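PDB 1YSJ: protein yxeP from Bacillus subtilis, which probably removes the acetyl group of N-acetylcysteine to yield cysteine and acetate, using two divalent metal ions per subunit, and serves growth on S-(2-succino)cysteine. Local coordinates for residues A[124-129]-A[363-368]; A[129-134]-A[179-184]; A[335-340]-A[384-389]. The protein carries 1 engineered substitution. One frame throughout, in Å; residues are numbered along the deposited sequence.

Contact 1 (A[124-129]-A[363-368]); sequences HDFHTA and VWMGTN. With NI (nickel (II) ion), chain C.
The ring of F126 meets the 363-368 segment in two ways: one face receives the methyl of T367, while its rim meets the selenomethionine M365. The T367 methyl makes a CH-pi contact, with CG2 lying 4.2 Å from the centroid of the F126 ring and 28° off its normal, so it sits over the CE2 and CZ side rather than dead centre. M365 comes in at the edge and in the ring plane, crossing at about a right angle, with its CG 3.8 Å from CZ of F126. Having CG anti to the backbone N (chi1 164°) carries the phenyl out from the helix toward the strand. M365 touches with its root; the chain then bends at chi2 and chi3 and takes the selenium away from the ring. The arrangement is that of a helix laid on the central mixed sheet of an M20 peptidase catalytic domain, in which the first turn of helix 124-139 also delivers a metal ligand. H124 binds nickel through NE2 at 2.0 Å, and C122 and H182 complete the protein ligands of that ion. Water 1, also on the nickel, lies in the plane of the H124 imidazole at its edge. The other ring nitrogen, ND1, is hydrogen-bonded to D99, which probably helps to fix the ring's rotation. The carbonyl oxygen of H124 is gripped twice by T128, whose backbone N and OG1 approach from opposite faces of the carbonyl plane, each 3.0 Å from H124 O. OD2 of D125 forms a salt bridge with R38 of helix 28-43 and is also hydrogen-bonded to H42.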
loop_
_atom_site.group_PDB
_atom_site.type_symbol
_atom_site.label_atom_id
_atom_site.label_comp_id
_atom_site.label_asym_id
_atom_site.label_seq_id
_atom_site.Cartn_x
_atom_site.Cartn_y
_atom_site.Cartn_z
ATOM N N HIS A 124 -10.824 22.135 24.885
ATOM C CA HIS A 124 -11.294 23.353 24.219
ATOM C C HIS A 124 -12.514 23.955 24.909
ATOM O O HIS A 124 -12.768 25.165 24.809
ATOM C CB HIS A 124 -11.586 23.074 22.745
ATOM C CG HIS A 124 -10.367 22.727 21.943
ATOM N ND1 HIS A 124 -10.373 22.679 20.565
ATOM C CD2 HIS A 124 -9.103 22.421 22.325
ATOM C CE1 HIS A 124 -9.170 22.344 20.133
ATOM N NE2 HIS A 124 -8.380 22.184 21.180
ATOM N N ASP A 125 -13.272 23.103 25.598
ATOM C CA ASP A 125 -14.331 23.554 26.484
ATOM C C ASP A 125 -13.737 24.448 27.586
ATOM O O ASP A 125 -14.248 25.542 27.843
ATOM C CB ASP A 125 -15.108 22.359 27.073
ATOM C CG ASP A 125 -14.206 21.323 27.743
ATOM O OD1 ASP A 125 -13.027 21.183 27.352
ATOM O OD2 ASP A 125 -14.687 20.627 28.663
ATOM N N PHE A 126 -12.645 23.982 28.201
ATOM C CA PHE A 126 -11.860 24.773 29.154
ATOM C C PHE A 126 -11.342 26.097 28.580
ATOM O O PHE A 126 -11.495 27.139 29.218
ATOM C CB PHE A 126 -10.708 23.941 29.734
ATOM C CG PHE A 126 -9.643 24.760 30.420
ATOM C CD1 PHE A 126 -9.861 25.296 31.686
ATOM C CD2 PHE A 126 -8.414 24.985 29.801
ATOM C CE1 PHE A 126 -8.880 26.053 32.320
ATOM C CE2 PHE A 126 -7.423 25.741 30.426
ATOM C CZ PHE A 126 -7.657 26.276 31.690
ATOM N N HIS A 127 -10.728 26.059 27.396
ATOM C CA HIS A 127 -10.222 27.279 26.757
ATOM C C HIS A 127 -11.334 28.303 26.576
ATOM O O HIS A 127 -11.156 29.479 26.906
ATOM C CB HIS A 127 -9.574 26.998 25.395
ATOM C CG HIS A 127 -8.422 26.046 25.451
ATOM N ND1 HIS A 127 -8.053 25.267 24.375
ATOM C CD2 HIS A 127 -7.568 25.733 26.453
ATOM C CE1 HIS A 127 -7.015 24.522 24.711
ATOM N NE2 HIS A 127 -6.706 24.782 25.968
ATOM N N THR A 128 -12.473 27.834 26.061
ATOM C CA THR A 128 -13.641 28.673 25.804
ATOM C C THR A 128 -14.181 29.323 27.079
ATOM O O THR A 128 -14.309 30.548 27.139
ATOM C CB THR A 128 -14.757 27.873 25.071
ATOM O OG1 THR A 128 -14.283 27.491 23.772
ATOM C CG2 THR A 128 -16.036 28.698 24.925
ATOM N N ALA A 129 -14.477 28.509 28.089
ATOM C CA ALA A 129 -14.994 29.015 29.366
ATOM C C ALA A 129 -14.044 30.015 30.039
ATOM O O ALA A 129 -14.496 31.031 30.564
ATOM C CB ALA A 129 -15.326 27.870 30.307
ATOM N N VAL A 363 0.689 30.584 25.063
ATOM C CA VAL A 363 1.223 30.010 26.305
ATOM C C VAL A 363 0.617 28.653 26.678
ATOM O O VAL A 363 -0.503 28.326 26.267
ATOM C CB VAL A 363 1.071 30.981 27.509
ATOM C CG1 VAL A 363 1.876 32.247 27.285
ATOM C CG2 VAL A 363 -0.401 31.308 27.782
ATOM N N TRP A 364 1.368 27.873 27.459
ATOM C CA TRP A 364 0.830 26.673 28.093
ATOM C C TRP A 364 0.087 27.065 29.364
ATOM O O TRP A 364 0.607 27.826 30.181
ATOM C CB TRP A 364 1.932 25.675 28.466
ATOM C CG TRP A 364 2.760 25.086 27.338
ATOM C CD1 TRP A 364 4.102 24.812 27.376
ATOM C CD2 TRP A 364 2.309 24.673 26.033
ATOM N NE1 TRP A 364 4.513 24.266 26.184
ATOM C CE2 TRP A 364 3.438 24.171 25.341
ATOM C CE3 TRP A 364 1.069 24.680 25.383
ATOM C CZ2 TRP A 364 3.362 23.679 24.032
ATOM C CZ3 TRP A 364 0.994 24.197 24.078
ATOM C CH2 TRP A 364 2.136 23.703 23.419
HETATM N N MSE A 365 -1.125 26.544 29.531
HETATM C CA MSE A 365 -1.865 26.712 30.774
HETATM C C MSE A 365 -1.838 25.399 31.558
HETATM O O MSE A 365 -2.434 24.406 31.135
HETATM C CB MSE A 365 -3.306 27.145 30.479
HETATM C CG MSE A 365 -4.132 27.563 31.706
HETATM SE SE MSE A 365 -3.372 29.043 32.757
HETATM C CE MSE A 365 -3.178 30.422 31.333
ATOM N N GLY A 366 -1.137 25.394 32.690
ATOM C CA GLY A 366 -1.084 24.218 33.557
ATOM C C GLY A 366 -2.471 23.807 34.013
ATOM O O GLY A 366 -3.246 24.644 34.477
ATOM N N THR A 367 -2.797 22.526 33.865
ATOM C CA THR A 367 -4.125 22.030 34.245
ATOM C C THR A 367 -4.097 20.752 35.077
ATOM O O THR A 367 -5.148 20.193 35.375
ATOM C CB THR A 367 -5.053 21.807 33.019
ATOM O OG1 THR A 367 -4.375 21.016 32.036
ATOM C CG2 THR A 367 -5.487 23.141 32.405
ATOM N N ASN A 368 -2.901 20.295 35.447
ATOM C CA ASN A 368 -2.745 19.113 36.294
ATOM C C ASN A 368 -3.647 17.956 35.837
ATOM O O ASN A 368 -4.522 17.498 36.577
ATOM C CB ASN A 368 -2.990 19.487 37.769
ATOM C CG ASN A 368 -2.874 18.298 38.719
ATOM O OD1 ASN A 368 -3.729 18.109 39.588
ATOM N ND2 ASN A 368 -1.821 17.496 38.559
HETATM NI NI NI C . -6.416 21.601 21.235
HETATM O O HOH W 1 -5.544 21.005 19.676
HETATM O O HOH W 2 -6.120 23.599 20.189
#

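Contact 2 (A[129-134]-A[179-184]); sequences ASIIGT and FGMHNK. With NI (nickel (II) ion), chain C.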
loop_
_atom_site.group_PDB
_atom_site.type_symbol
_atom_site.label_atom_id
_atom_site.label_comp_id
_atom_site.label_asym_id
_atom_site.label_seq_id
_atom_site.Cartn_x
_atom_site.Cartn_y
_atom_site.Cartn_z
ATOM N N ALA A 129 -14.477 28.509 28.089
ATOM C CA ALA A 129 -14.994 29.015 29.366
ATOM C C ALA A 129 -14.044 30.015 30.039
ATOM O O ALA A 129 -14.496 31.031 30.564
ATOM C CB ALA A 129 -15.326 27.870 30.307
ATOM N N SER A 130 -12.741 29.728 29.996
ATOM C CA SER A 130 -11.702 30.623 30.527
ATOM C C SER A 130 -11.725 31.996 29.878
ATOM O O SER A 130 -11.724 33.010 30.576
ATOM C CB SER A 130 -10.308 30.015 30.345
ATOM O OG SER A 130 -10.112 28.903 31.198
ATOM N N ILE A 131 -11.751 32.021 28.546
ATOM C CA ILE A 131 -11.707 33.271 27.783
ATOM C C ILE A 131 -13.040 34.038 27.855
ATOM O O ILE A 131 -13.074 35.261 27.662
ATOM C CB ILE A 131 -11.216 33.029 26.312
ATOM C CG1 ILE A 131 -9.800 32.429 26.294
ATOM C CG2 ILE A 131 -11.241 34.307 25.467
ATOM C CD1 ILE A 131 -8.769 33.170 27.149
ATOM N N ILE A 132 -14.131 33.329 28.147
ATOM C CA ILE A 132 -15.390 34.001 28.460
ATOM C C ILE A 132 -15.233 34.683 29.820
ATOM O O ILE A 132 -15.652 35.835 29.999
ATOM C CB ILE A 132 -16.609 33.041 28.462
ATOM C CG1 ILE A 132 -16.948 32.598 27.041
ATOM C CG2 ILE A 132 -17.827 33.719 29.094
ATOM C CD1 ILE A 132 -17.974 31.476 26.969
ATOM N N GLY A 133 -14.615 33.970 30.761
ATOM C CA GLY A 133 -14.242 34.546 32.053
ATOM C C GLY A 133 -13.447 35.833 31.904
ATOM O O GLY A 133 -13.789 36.853 32.508
ATOM N N THR A 134 -12.395 35.778 31.087
ATOM C CA THR A 134 -11.553 36.938 30.792
ATOM C C THR A 134 -12.390 38.126 30.322
ATOM O O THR A 134 -12.223 39.245 30.818
ATOM C CB THR A 134 -10.484 36.598 29.728
ATOM O OG1 THR A 134 -9.644 35.552 30.219
ATOM C CG2 THR A 134 -9.613 37.814 29.409
ATOM N N PHE A 179 -3.218 36.750 21.241
ATOM C CA PHE A 179 -2.790 35.899 22.337
ATOM C C PHE A 179 -3.698 34.688 22.489
ATOM O O PHE A 179 -4.896 34.754 22.208
ATOM C CB PHE A 179 -2.701 36.715 23.629
ATOM C CG PHE A 179 -1.867 37.954 23.488
ATOM C CD1 PHE A 179 -2.465 39.187 23.236
ATOM C CD2 PHE A 179 -0.481 37.884 23.563
ATOM C CE1 PHE A 179 -1.689 40.336 23.083
ATOM C CE2 PHE A 179 0.303 39.028 23.411
ATOM C CZ PHE A 179 -0.301 40.253 23.172
ATOM N N GLY A 180 -3.108 33.580 22.921
ATOM C CA GLY A 180 -3.835 32.331 23.049
ATOM C C GLY A 180 -3.199 31.407 24.060
ATOM O O GLY A 180 -2.099 31.658 24.550
HETATM N N MSE A 181 -3.907 30.336 24.380
HETATM C CA MSE A 181 -3.391 29.347 25.296
HETATM C C MSE A 181 -3.691 27.957 24.777
HETATM O O MSE A 181 -4.585 27.763 23.948
HETATM C CB MSE A 181 -4.016 29.521 26.683
HETATM C CG MSE A 181 -5.157 28.555 26.984
HETATM SE SE MSE A 181 -6.128 28.978 28.600
HETATM C CE MSE A 181 -7.482 30.059 27.824
ATOM N N HIS A 182 -2.924 26.993 25.269
ATOM C CA HIS A 182 -3.382 25.625 25.265
ATOM C C HIS A 182 -3.137 25.018 26.636
ATOM O O HIS A 182 -2.069 25.206 27.226
ATOM C CB HIS A 182 -2.715 24.794 24.177
ATOM C CG HIS A 182 -3.560 23.650 23.715
ATOM N ND1 HIS A 182 -3.790 22.534 24.492
ATOM C CD2 HIS A 182 -4.258 23.464 22.570
ATOM C CE1 HIS A 182 -4.587 21.706 23.842
ATOM N NE2 HIS A 182 -4.885 22.246 22.672
ATOM N N ASN A 183 -4.140 24.307 27.142
ATOM C CA ASN A 183 -4.000 23.567 28.387
ATOM C C ASN A 183 -2.834 22.593 28.272
ATOM O O ASN A 183 -2.592 22.024 27.206
ATOM C CB ASN A 183 -5.303 22.834 28.737
ATOM C CG ASN A 183 -5.582 21.659 27.817
ATOM O OD1 ASN A 183 -5.090 20.552 28.034
ATOM N ND2 ASN A 183 -6.369 21.897 26.782
ATOM N N LYS A 184 -2.101 22.430 29.365
ATOM C CA LYS A 184 -0.959 21.536 29.398
ATOM C C LYS A 184 -1.100 20.628 30.616
ATOM O O LYS A 184 -0.800 21.044 31.737
ATOM C CB LYS A 184 0.345 22.336 29.436
ATOM C CG LYS A 184 1.576 21.598 28.904
ATOM C CD LYS A 184 1.539 21.483 27.380
ATOM C CE LYS A 184 2.881 21.057 26.802
ATOM N NZ LYS A 184 3.161 19.623 27.023
HETATM NI NI NI C . -6.416 21.601 21.235
HETATM O O HOH W 1 -5.544 21.005 19.676
HETATM O O HOH W 2 -6.120 23.599 20.189
#
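I131 and the selenomethionine M181 reach toward each other and meet tip to tip, CD1 of I131 lying 3.4 Å from CE of M181, a close apolar contact. The same terminal methyl is 3.7 Å from CG1 of I131 and touches the helix again at S130, whose CB is 3.8 Å away. One methyl thus rests against two successive residues of the helix. The M181 chain extends at chi2 and bends at chi3, so that CE turns to meet both. S130 offers only its carbon here; its OG is bonded one turn back to the carbonyl of F126.

The next shell lies along the strand. H182, beside M181, binds nickel through NE2 at 2.2 Å, together with C122 and H124. Its other nitrogen is held by the chain itself: ND1 donates to O of N183 at 3.0 Å with an N-H...O angle of 178°, the acceptor being in the imidazole plane and the donor in the carbonyl plane on a lone pair. Together with the nickel on NE2, this bond probably fixes the rotation of the ring, and W373 NE1 bonds to the same oxygen. N183 in turn meets C122 O through ND2, and its backbone N pairs with H127.

Helix 124-139 thus lies over strand 175-184, with I131 also resting on F151 and F153 of strand 148-154, while S130 and M181 both touch helix 384-402.

Contact 3 (A[335-340]-A[384-389]); sequences LGYQTV and ALTVAS
A Schellman motif at G336 ends a helix and turns the chain into strand 338-341, an outermost strand of the mixed sheet in the M20 catalytic domain; Y337, in the turn between them, packs against helix 384-402. The positive phi of G336 (71°) belongs to this helix ending. Y337 then projects toward the helix, and its ring is sandwiched between a methyl and a carbonyl. On one face stands CG1 of V387, 3.9 Å from the ring centroid and only 12° off the normal, a CH-pi contact centred on the ring. Over the opposite face lies the backbone oxygen of L335, 4.0 Å above the plane and part of the same turn.

V387 can present that methyl because its CG1 is anti to the backbone N (chi1 -178°), which swings it out beside the helix. Its other branch, CG2, comes within 4.0 Å of Y337 CE2. With an alanine at Y337, V387 CG1 and the L335 carbonyl would probably be left without the ring between them, and a gap would open beside the helix. I192 of the neighbouring strand 191-194 also touches Y337, and V387 packs on V189 as well. At its far end the tyrosine reaches the helix backbone, with OH 3.6 Å from CA of V387 and 3.9 Å from CG2 of T386.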
loop_
_atom_site.group_PDB
_atom_site.type_symbol
_atom_site.label_atom_id
_atom_site.label_comp_id
_atom_site.label_asym_id
_atom_site.label_seq_id
_atom_site.Cartn_x
_atom_site.Cartn_y
_atom_site.Cartn_z
ATOM N N LEU A 335 -0.405 38.372 39.703
ATOM C CA LEU A 335 -1.478 37.557 40.271
ATOM C C LEU A 335 -0.964 36.445 41.192
ATOM O O LEU A 335 -1.748 35.647 41.716
ATOM C CB LEU A 335 -2.353 36.983 39.152
ATOM C CG LEU A 335 -2.921 38.008 38.162
ATOM C CD1 LEU A 335 -3.383 37.328 36.892
ATOM C CD2 LEU A 335 -4.047 38.836 38.778
ATOM N N GLY A 336 0.350 36.405 41.393
ATOM C CA GLY A 336 0.970 35.389 42.236
ATOM C C GLY A 336 0.959 33.998 41.628
ATOM O O GLY A 336 0.981 32.997 42.345
ATOM N N TYR A 337 0.921 33.933 40.304
ATOM C CA TYR A 337 1.038 32.664 39.595
ATOM C C TYR A 337 2.486 32.450 39.173
ATOM O O TYR A 337 3.295 33.383 39.208
ATOM C CB TYR A 337 0.093 32.613 38.385
ATOM C CG TYR A 337 -1.376 32.668 38.750
ATOM C CD1 TYR A 337 -2.274 33.429 37.995
ATOM C CD2 TYR A 337 -1.869 31.968 39.859
ATOM C CE1 TYR A 337 -3.631 33.488 38.330
ATOM C CE2 TYR A 337 -3.215 32.021 40.206
ATOM C CZ TYR A 337 -4.092 32.782 39.439
ATOM O OH TYR A 337 -5.426 32.829 39.778
ATOM N N GLN A 338 2.813 31.221 38.788
ATOM C CA GLN A 338 4.183 30.884 38.417
ATOM C C GLN A 338 4.352 30.695 36.915
ATOM O O GLN A 338 3.401 30.349 36.203
ATOM C CB GLN A 338 4.663 29.644 39.179
ATOM C CG GLN A 338 4.880 29.874 40.674
ATOM C CD GLN A 338 5.997 30.871 40.984
ATOM O OE1 GLN A 338 7.002 30.948 40.270
ATOM N NE2 GLN A 338 5.826 31.632 42.062
ATOM N N THR A 339 5.567 30.950 36.437
ATOM C CA THR A 339 5.927 30.671 35.053
ATOM C C THR A 339 7.082 29.683 34.989
ATOM O O THR A 339 7.954 29.670 35.860
ATOM C CB THR A 339 6.308 31.949 34.267
ATOM O OG1 THR A 339 7.313 32.677 34.980
ATOM C CG2 THR A 339 5.089 32.838 34.047
ATOM N N VAL A 340 7.064 28.842 33.960
ATOM C CA VAL A 340 8.185 27.958 33.649
ATOM C C VAL A 340 8.573 28.160 32.186
ATOM O O VAL A 340 7.794 28.718 31.405
ATOM C CB VAL A 340 7.860 26.460 33.921
ATOM C CG1 VAL A 340 7.647 26.211 35.416
ATOM C CG2 VAL A 340 6.657 25.993 33.107
ATOM N N ALA A 384 -7.905 25.672 37.285
ATOM C CA ALA A 384 -7.191 26.428 36.250
ATOM C C ALA A 384 -8.075 27.462 35.543
ATOM O O ALA A 384 -7.563 28.362 34.872
ATOM C CB ALA A 384 -6.566 25.481 35.237
ATOM N N LEU A 385 -9.392 27.325 35.697
ATOM C CA LEU A 385 -10.356 28.263 35.123
ATOM C C LEU A 385 -10.227 29.658 35.722
ATOM O O LEU A 385 -10.363 30.656 35.018
ATOM C CB LEU A 385 -11.782 27.746 35.296
ATOM C CG LEU A 385 -12.261 26.676 34.311
ATOM C CD1 LEU A 385 -13.483 25.943 34.872
ATOM C CD2 LEU A 385 -12.565 27.288 32.943
ATOM N N THR A 386 -9.968 29.716 37.024
ATOM C CA THR A 386 -9.648 30.973 37.692
ATOM C C THR A 386 -8.315 31.507 37.160
ATOM O O THR A 386 -8.235 32.651 36.704
ATOM C CB THR A 386 -9.603 30.789 39.226
ATOM O OG1 THR A 386 -10.866 30.285 39.674
ATOM C CG2 THR A 386 -9.305 32.106 39.941
ATOM N N VAL A 387 -7.289 30.657 37.190
ATOM C CA VAL A 387 -5.946 31.020 36.734
ATOM C C VAL A 387 -5.972 31.655 35.348
ATOM O O VAL A 387 -5.487 32.772 35.164
ATOM C CB VAL A 387 -4.978 29.799 36.725
ATOM C CG1 VAL A 387 -3.576 30.225 36.297
ATOM C CG2 VAL A 387 -4.931 29.125 38.104
ATOM N N ALA A 388 -6.556 30.941 34.389
ATOM C CA ALA A 388 -6.513 31.330 32.987
ATOM C C ALA A 388 -7.330 32.584 32.683
ATOM O O ALA A 388 -6.895 33.437 31.905
ATOM C CB ALA A 388 -6.962 30.166 32.106
ATOM N N SER A 389 -8.512 32.692 33.284
ATOM C CA SER A 389 -9.374 33.853 33.049
ATOM C C SER A 389 -8.712 35.126 33.568
ATOM O O SER A 389 -8.689 36.149 32.874
ATOM C CB SER A 389 -10.768 33.654 33.658
ATOM O OG SER A 389 -10.691 33.293 35.022
#

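Contacts 1 and 2 share helix 124-139 and lie on neighbouring strands, their centres about 5 Å apart. The strands are paired by probable hydrogen bonds, M365 N to H182 O at 2.8 Å and M365 O to K184 N at 2.7 Å. Both contacts reach the same nickel ion and its two waters, one supplying H124 and the other H182. Contact 3 is away from the metal site, with its centre about 11 Å from those of the other two, yet helix 384-402 ties it to both: M365 SE is 3.7 Å from V387 CG1, and T134 OG1 is 2.9 Å from S389 O, a probable hydrogen bond between the helices.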